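Local coordinates for Exo beta-1,2-glucooligosaccharide sophorohydrolase (non-reducing end) (PDB 5Z06), which hydrolyses linear beta-1,2-glucan and beta-1,2-glucooligosaccharides of four or more units from the non-reducing end, releasing sophorose, at residues 470-473 / 474-477; 559-562 / 563-567. All coordinates share one frame; numbering follows the deposited sequence.

Contact 1: residues 470-473 / 474-477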
ATOM      1  N   TYR A 470     -15.455  14.242 -14.206  1.00 28.47           N
ATOM      2  CA  TYR A 470     -16.486  14.915 -14.996  1.00 30.59           C
ATOM      3  C   TYR A 470     -17.492  15.606 -14.114  1.00 29.07           C
ATOM      4  O   TYR A 470     -17.896  16.714 -14.393  1.00 29.33           O
ATOM      5  CB  TYR A 470     -17.185  13.955 -15.945  1.00 30.35           C
ATOM      6  CG  TYR A 470     -16.381  13.703 -17.178  1.00 29.75           C
ATOM      7  CD1 TYR A 470     -15.446  12.678 -17.222  1.00 28.28           C
ATOM      8  CD2 TYR A 470     -16.536  14.514 -18.302  1.00 30.21           C
ATOM      9  CE1 TYR A 470     -14.723  12.444 -18.362  1.00 29.14           C
ATOM     10  CE2 TYR A 470     -15.798  14.294 -19.442  1.00 28.36           C
ATOM     11  CZ  TYR A 470     -14.894  13.266 -19.465  1.00 29.76           C
ATOM     12  OH  TYR A 470     -14.163  13.065 -20.605  1.00 29.89           O
ATOM     13  N   MET A 471     -17.873  14.953 -13.033  1.00 30.19           N
ATOM     14  CA  MET A 471     -18.829  15.541 -12.121  1.00 30.91           C
ATOM     15  C   MET A 471     -18.299  16.874 -11.652  1.00 29.29           C
ATOM     16  O   MET A 471     -18.976  17.884 -11.803  1.00 29.76           O
ATOM     17  CB  MET A 471     -19.080  14.647 -10.926  1.00 32.92           C
ATOM     18  CG  MET A 471     -19.823  13.383 -11.273  1.00 36.32           C
ATOM     19  SD  MET A 471     -21.576  13.694 -11.497  1.00 40.97           S
ATOM     20  CE  MET A 471     -21.818  12.520 -12.807  1.00 42.93           C
ATOM     21  N   LEU A 472     -17.082  16.874 -11.122  1.00 26.22           N
ATOM     22  CA  LEU A 472     -16.541  18.085 -10.529  1.00 27.05           C
ATOM     23  C   LEU A 472     -16.268  19.133 -11.568  1.00 26.72           C
ATOM     24  O   LEU A 472     -16.518  20.310 -11.317  1.00 29.10           O
ATOM     25  CB  LEU A 472     -15.318  17.811  -9.669  1.00 26.03           C
ATOM     26  CG  LEU A 472     -15.694  17.097  -8.364  1.00 27.07           C
ATOM     27  CD1 LEU A 472     -14.451  16.559  -7.663  1.00 27.98           C
ATOM     28  CD2 LEU A 472     -16.421  18.025  -7.410  1.00 27.57           C
ATOM     29  N   ALA A 473     -15.802  18.706 -12.737  1.00 24.72           N
ATOM     30  CA  ALA A 473     -15.613  19.610 -13.853  1.00 24.98           C
ATOM     31  C   ALA A 473     -16.882  20.368 -14.188  1.00 25.52           C
ATOM     32  O   ALA A 473     -16.826  21.543 -14.433  1.00 27.66           O
ATOM     33  CB  ALA A 473     -15.097  18.871 -15.077  1.00 24.52           C
ATOM     34  N   ILE A 474     -18.008  19.671 -14.172  1.00 26.61           N
ATOM     35  CA  ILE A 474     -19.322  20.222 -14.456  1.00 26.32           C
ATOM     36  C   ILE A 474     -19.874  21.048 -13.266  1.00 28.85           C
ATOM     37  O   ILE A 474     -20.702  21.959 -13.441  1.00 27.98           O
ATOM     38  CB  ILE A 474     -20.277  19.044 -14.813  1.00 26.16           C
ATOM     39  CG1 ILE A 474     -19.826  18.372 -16.122  1.00 25.92           C
ATOM     40  CG2 ILE A 474     -21.736  19.487 -14.959  1.00 25.19           C
ATOM     41  CD1 ILE A 474     -20.404  16.986 -16.343  1.00 26.57           C
ATOM     42  N   MET A 475     -19.443  20.717 -12.059  1.00 28.41           N
ATOM     43  CA  MET A 475     -19.871  21.455 -10.859  1.00 27.99           C
ATOM     44  C   MET A 475     -19.053  22.688 -10.628  1.00 27.95           C
ATOM     45  O   MET A 475     -19.470  23.562  -9.881  1.00 28.75           O
ATOM     46  CB  MET A 475     -19.747  20.570  -9.630  1.00 27.35           C
ATOM     47  CG  MET A 475     -20.633  19.336  -9.685  1.00 27.09           C
ATOM     48  SD  MET A 475     -19.978  18.028  -8.630  1.00 28.08           S
ATOM     49  CE  MET A 475     -21.303  16.831  -8.820  1.00 26.38           C
ATOM     50  N   GLY A 476     -17.867  22.752 -11.229  1.00 30.04           N
ATOM     51  CA  GLY A 476     -16.978  23.900 -11.091  1.00 30.90           C
ATOM     52  C   GLY A 476     -17.760  25.165 -11.384  1.00 32.18           C
ATOM     53  O   GLY A 476     -18.343  25.274 -12.455  1.00 31.88           O
ATOM     54  N   PRO A 477     -17.809  26.108 -10.426  1.00 33.43           N
ATOM     55  CA  PRO A 477     -18.683  27.260 -10.592  1.00 33.01           C
ATOM     56  C   PRO A 477     -18.132  28.311 -11.550  1.00 33.92           C
ATOM     57  O   PRO A 477     -18.904  29.031 -12.172  1.00 39.31           O
ATOM     58  CB  PRO A 477     -18.775  27.818  -9.171  1.00 32.19           C
ATOM     59  CG  PRO A 477     -17.437  27.502  -8.594  1.00 33.20           C
ATOM     60  CD  PRO A 477     -17.133  26.124  -9.113  1.00 33.65           C
TER

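Contact 2: residues 559-562 / 563-567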
ATOM      1  N   ASN A 559     -25.998   0.053 -10.229  1.00 28.39           N
ATOM      2  CA  ASN A 559     -25.034  -0.494 -11.169  1.00 28.32           C
ATOM      3  C   ASN A 559     -23.692  -0.850 -10.502  1.00 29.83           C
ATOM      4  O   ASN A 559     -23.124  -1.907 -10.770  1.00 27.61           O
ATOM      5  CB  ASN A 559     -24.788   0.481 -12.312  1.00 28.02           C
ATOM      6  CG  ASN A 559     -24.272  -0.224 -13.553  1.00 28.89           C
ATOM      7  OD1 ASN A 559     -24.985  -1.028 -14.163  1.00 28.77           O
ATOM      8  ND2 ASN A 559     -23.026   0.041 -13.911  1.00 29.22           N
ATOM      9  N   ASN A 560     -23.194   0.054  -9.655  1.00 30.40           N
ATOM     10  CA  ASN A 560     -21.978  -0.179  -8.883  1.00 29.35           C
ATOM     11  C   ASN A 560     -22.149  -1.419  -8.016  1.00 30.24           C
ATOM     12  O   ASN A 560     -21.269  -2.272  -7.964  1.00 28.97           O
ATOM     13  CB  ASN A 560     -21.645   1.021  -7.982  1.00 28.25           C
ATOM     14  CG  ASN A 560     -21.163   2.224  -8.759  1.00 27.35           C
ATOM     15  OD1 ASN A 560     -21.065   2.197  -9.991  1.00 26.95           O
ATOM     16  ND2 ASN A 560     -20.883   3.302  -8.040  1.00 26.13           N
ATOM     17  N   GLN A 561     -23.293  -1.517  -7.351  1.00 29.76           N
ATOM     18  CA  GLN A 561     -23.554  -2.650  -6.472  1.00 30.64           C
ATOM     19  C   GLN A 561     -23.487  -3.959  -7.246  1.00 31.41           C
ATOM     20  O   GLN A 561     -22.959  -4.945  -6.746  1.00 31.71           O
ATOM     21  CB  GLN A 561     -24.897  -2.498  -5.783  1.00 30.02           C
ATOM     22  CG  GLN A 561     -25.292  -3.642  -4.862  1.00 31.47           C
ATOM     23  CD  GLN A 561     -26.682  -3.455  -4.325  1.00 30.65           C
ATOM     24  OE1 GLN A 561     -27.630  -3.316  -5.098  1.00 33.23           O
ATOM     25  NE2 GLN A 561     -26.818  -3.441  -3.010  1.00 28.08           N
ATOM     26  N   LYS A 562     -24.019  -3.950  -8.461  1.00 30.36           N
ATOM     27  CA  LYS A 562     -23.894  -5.089  -9.339  1.00 31.35           C
ATOM     28  C   LYS A 562     -22.456  -5.460  -9.602  1.00 29.93           C
ATOM     29  O   LYS A 562     -22.128  -6.649  -9.604  1.00 29.45           O
ATOM     30  CB  LYS A 562     -24.590  -4.837 -10.668  1.00 32.09           C
ATOM     31  CG  LYS A 562     -26.075  -5.054 -10.573  1.00 33.02           C
ATOM     32  CD  LYS A 562     -26.732  -4.614 -11.849  1.00 33.21           C
ATOM     33  CE  LYS A 562     -28.232  -4.698 -11.747  1.00 32.73           C
ATOM     34  NZ  LYS A 562     -28.773  -4.166 -13.018  1.00 33.13           N
ATOM     35  N   MET A 563     -21.611  -4.457  -9.840  1.00 28.42           N
ATOM     36  CA  MET A 563     -20.194  -4.721 -10.006  1.00 28.41           C
ATOM     37  C   MET A 563     -19.583  -5.414  -8.774  1.00 27.38           C
ATOM     38  O   MET A 563     -18.840  -6.379  -8.908  1.00 27.52           O
ATOM     39  CB  MET A 563     -19.447  -3.457 -10.367  1.00 29.61           C
ATOM     40  CG  MET A 563     -19.851  -2.944 -11.740  1.00 30.40           C
ATOM     41  SD  MET A 563     -19.018  -1.404 -12.137  1.00 28.34           S
ATOM     42  CE  MET A 563     -19.601  -1.144 -13.804  1.00 28.61           C
ATOM     43  N   ALA A 564     -19.914  -4.940  -7.584  1.00 25.72           N
ATOM     44  CA  ALA A 564     -19.424  -5.563  -6.375  1.00 24.80           C
ATOM     45  C   ALA A 564     -19.877  -7.010  -6.299  1.00 26.54           C
ATOM     46  O   ALA A 564     -19.069  -7.902  -6.060  1.00 25.95           O
ATOM     47  CB  ALA A 564     -19.873  -4.796  -5.149  1.00 24.40           C
ATOM     48  N   LYS A 565     -21.165  -7.247  -6.518  1.00 27.68           N
ATOM     49  CA  LYS A 565     -21.689  -8.605  -6.464  1.00 27.89           C
ATOM     50  C   LYS A 565     -21.079  -9.521  -7.502  1.00 26.61           C
ATOM     51  O   LYS A 565     -20.870 -10.688  -7.231  1.00 26.05           O
ATOM     52  CB  LYS A 565     -23.193  -8.588  -6.649  1.00 31.07           C
ATOM     53  CG  LYS A 565     -23.934  -8.119  -5.411  1.00 34.31           C
ATOM     54  CD  LYS A 565     -25.368  -7.775  -5.758  1.00 38.45           C
ATOM     55  CE  LYS A 565     -26.377  -8.724  -5.157  1.00 41.96           C
ATOM     56  NZ  LYS A 565     -27.686  -8.528  -5.837  1.00 44.65           N
ATOM     57  N   ILE A 566     -20.856  -8.985  -8.700  1.00 26.62           N
ATOM     58  CA  ILE A 566     -20.253  -9.709  -9.799  1.00 26.06           C
ATOM     59  C   ILE A 566     -18.863 -10.129  -9.394  1.00 28.12           C
ATOM     60  O   ILE A 566     -18.448 -11.254  -9.614  1.00 26.36           O
ATOM     61  CB  ILE A 566     -20.177  -8.826 -11.070  1.00 25.70           C
ATOM     62  CG1 ILE A 566     -21.537  -8.790 -11.800  1.00 26.22           C
ATOM     63  CG2 ILE A 566     -19.118  -9.311 -12.043  1.00 24.02           C
ATOM     64  CD1 ILE A 566     -21.712  -7.635 -12.762  1.00 24.90           C
ATOM     65  N   ASN A 567     -18.134  -9.173  -8.833  1.00 28.86           N
ATOM     66  CA  ASN A 567     -16.798  -9.414  -8.372  1.00 27.27           C
ATOM     67  C   ASN A 567     -16.805 -10.517  -7.293  1.00 28.19           C
ATOM     68  O   ASN A 567     -16.065 -11.510  -7.408  1.00 29.97           O
ATOM     69  CB  ASN A 567     -16.167  -8.077  -7.899  1.00 26.40           C
ATOM     70  CG  ASN A 567     -14.678  -8.178  -7.694  1.00 25.21           C
ATOM     71  OD1 ASN A 567     -14.220  -9.067  -6.971  1.00 23.43           O
ATOM     72  ND2 ASN A 567     -13.917  -7.249  -8.284  1.00 23.00           N
TER

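Contact 1: residues 470-473 / 474-477
The M471 carbonyl meets M475 twice: the amide N hydrogen-bonds M471 O at 2.9 Å in the carbonyl plane, while SD of the same residue sits over one face, 3.3 Å from M471 O. At the Y470 carbonyl, CD1 of I474 hangs over one face, 3.2 Å from Y470 O, and I474 N bonds that oxygen tilted 25° toward the opposite face. The phenol ring turns away from this turn of helix, and its OH is held by L460 O and L444 N. Since M475 CG lies anti to the carbonyl carbon (chi1 -62°) and the chain runs extended beyond it, the methionine folds back along the previous turn. There CE meets CB of M471 at 3.8 Å, the two side chains crossing at a slant, and SD touches L472 CD2 at the same separation. An alanine in place of M475 would probably leave M471 CB and L472 CD2 without this thioether partner and open a gap beside W427 and V693. Residues 470-475 form the end of helix 467-475, which packs against helices 392-408, 414-428 and 691-702, consistent with the (alpha/alpha)6 barrel of the six-hairpin glycosidase clan. At the helix end L472 O receives two amides, G476 N at 2.8 Å and, weakly, M475 N at 3.0 Å. G476 then leaves helical geometry, with psi near 122°, and P477, which has no N-H to continue the ladder, packs on W427 of helix 414-428. A473 is joined by backbone hydrogen bonding to I481, past the turn.

Contact 2: residues 559-562 / 563-567
N559 meets M563 one turn on, twice over. Its backbone O accepts M563 N at 3.1 Å, and its amide ND2 touches the M563 methyl CE at 3.6 Å. The side-chain contact follows from CG standing anti to the backbone N (chi1 -157°), which swings the amide alongside the helix, where the extended methionine runs slantwise past it. ND2 also donates to V526 O, so the amide is fixed from outside while the methyl packs on it. At N560 the carbonyl points almost straight at A564 N, 3.0 Å away, and CB of M563 presses on the same oxygen. The N560 side chain heads elsewhere, ND2 bonding Y622 OH, and both it and M563 touch W463. Q561 follows with the straightest bond of the series, K565 N to Q561 O, its N-H aligned within 11° of linear. Alongside, the aliphatic part of K565 runs past Q561, its CD 4.2 Å from Q561 CG. A bend at chi3 (112°) leads K565 onward to a salt bridge between NZ and E522, whereas Q561 NE2 bonds Y622 O. K562 closes the series, accepting I566 N at 2.8 Å. I566 CD1 rests over one face of that carbonyl, 3.3 Å from K562 O, and the amide comes in tilted toward the other face. The extended K562 chain carries NZ to N523 O, and both K562 and I566 brush E522, so K562 and K565 tie this side of the helix to strand 522-523. Four successive i to i+4 bonds are the signature of a regular alpha-helix, here an interior portion of helix 556-573 in the glycoamylase-like region.

In the fold
Both contacts are local and lie in the glycoamylase-like region, in series along the chain: contact 1 at the C-terminal end of helix 467-475 and just beyond it, contact 2 later, within helix 556-573. Their centres lie 26 Å apart, and about 10 Å separates their nearest atoms, so they do not touch. Contact 1 is set among other helices, whereas contact 2 is an uninterrupted helical part flanked by strand 522-523 and loops. The loop before helix 467-475 serves both: L460 holds Y470 of contact 1, and W463 packs on N560 and M563 of contact 2. That loop thus bridges two helices of the same region.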